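Local coordinates for protein MAR1 Ribonuclease (Caenorhabditis elegans, PDB 2B34) that is probably a hydrolase of the isochorismatase family, described as a ribonuclease, at residues L43-A46 / A47-L50. Sequence-based numbering, arbitrary orientation.
Sequences LIDA and ARIL
R48 and D45 illustrate an i to i+3 salt bridge laid over the last turns of a helix. From R48 CB, which rests 3.6 Å from D45 O, the chain leaves with CG anti to the backbone N (chi1 -175°) and runs extended as far as CD. A bend at chi3 then turns the guanidinium back over D45, so that D45 O lies over one face of the R48 guanidinium, near its centre and 4.1 Å from the plane. At the tip, R48 NH1 donates to D45 OD1 at 2.9 Å, reaching the anti side of the carboxylate and standing 34° out of its plane. The two side chains run alongside each other, their flat ends turned by 59°. Each has a second partner: D45 OD1 also forms a salt bridge with R41 NE, one turn earlier, and R48 NH1 also hydrogen-bonds G74 O, so that the arginine ties the helix to the end of helix 69-74. Beneath them the i to i+4 ladder continues, I49 N meeting D45 O at 3.0 Å, and L50 N donates to A46 O at 2.9 Å, L50 being the first residue to leave helical phi/psi. Helix 33-49 is the crossover of a beta-alpha-beta unit between parallel strands 15-20 and 54-59; I44 and A47 face strand 15-20, while A46 touches both helix 161-169 and helix 177-183.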
# COMPACT_ATOMS: atom_id res chain seq x y z
N LEU A 43 -17.57 -4.19 19.11
CA LEU A 43 -18.44 -3.93 17.97
C LEU A 43 -19.83 -4.52 18.16
O LEU A 43 -20.83 -3.88 17.80
CB LEU A 43 -17.81 -4.46 16.68
CG LEU A 43 -16.86 -3.41 16.10
CD1 LEU A 43 -15.54 -4.02 15.73
CD2 LEU A 43 -17.49 -2.63 14.95
N ILE A 44 -19.89 -5.72 18.73
CA ILE A 44 -21.16 -6.36 19.09
C ILE A 44 -21.96 -5.50 20.07
O ILE A 44 -23.16 -5.30 19.88
CB ILE A 44 -20.93 -7.79 19.63
CG1 ILE A 44 -20.68 -8.76 18.47
CG2 ILE A 44 -22.13 -8.26 20.45
CD1 ILE A 44 -20.01 -10.06 18.87
N ASP A 45 -21.29 -4.98 21.10
CA ASP A 45 -21.90 -4.06 22.07
C ASP A 45 -22.37 -2.78 21.40
O ASP A 45 -23.47 -2.30 21.67
CB ASP A 45 -20.91 -3.70 23.19
CG ASP A 45 -20.64 -4.85 24.15
OD1 ASP A 45 -21.44 -5.80 24.23
OD2 ASP A 45 -19.60 -4.78 24.84
N ALA A 46 -21.52 -2.22 20.53
CA ALA A 46 -21.86 -1.01 19.79
C ALA A 46 -23.08 -1.22 18.90
O ALA A 46 -23.94 -0.34 18.82
CB ALA A 46 -20.68 -0.54 18.96
N ALA A 47 -23.15 -2.37 18.23
CA ALA A 47 -24.29 -2.70 17.37
C ALA A 47 -25.60 -2.83 18.16
O ALA A 47 -26.64 -2.34 17.72
CB ALA A 47 -24.01 -3.96 16.57
N ARG A 48 -25.53 -3.46 19.34
CA ARG A 48 -26.69 -3.58 20.23
C ARG A 48 -27.17 -2.21 20.71
O ARG A 48 -28.37 -1.92 20.69
CB ARG A 48 -26.35 -4.49 21.42
CG ARG A 48 -27.53 -4.80 22.36
CD ARG A 48 -27.07 -5.42 23.69
NE ARG A 48 -26.26 -4.48 24.47
CZ ARG A 48 -24.97 -4.64 24.77
NH1 ARG A 48 -24.30 -5.73 24.38
NH2 ARG A 48 -24.34 -3.71 25.47
N ILE A 49 -26.22 -1.37 21.12
CA ILE A 49 -26.50 -0.01 21.58
C ILE A 49 -27.16 0.83 20.50
O ILE A 49 -28.14 1.54 20.76
CB ILE A 49 -25.20 0.69 22.10
CG1 ILE A 49 -24.66 0.02 23.37
CG2 ILE A 49 -25.41 2.20 22.32
CD1 ILE A 49 -25.67 -0.11 24.50
N LEU A 50 -26.64 0.74 19.28
CA LEU A 50 -27.10 1.57 18.17
C LEU A 50 -28.20 0.93 17.33
O LEU A 50 -28.61 1.49 16.31
CB LEU A 50 -25.91 1.97 17.28
CG LEU A 50 -24.78 2.75 17.97
CD1 LEU A 50 -23.55 2.85 17.06
CD2 LEU A 50 -25.23 4.14 18.42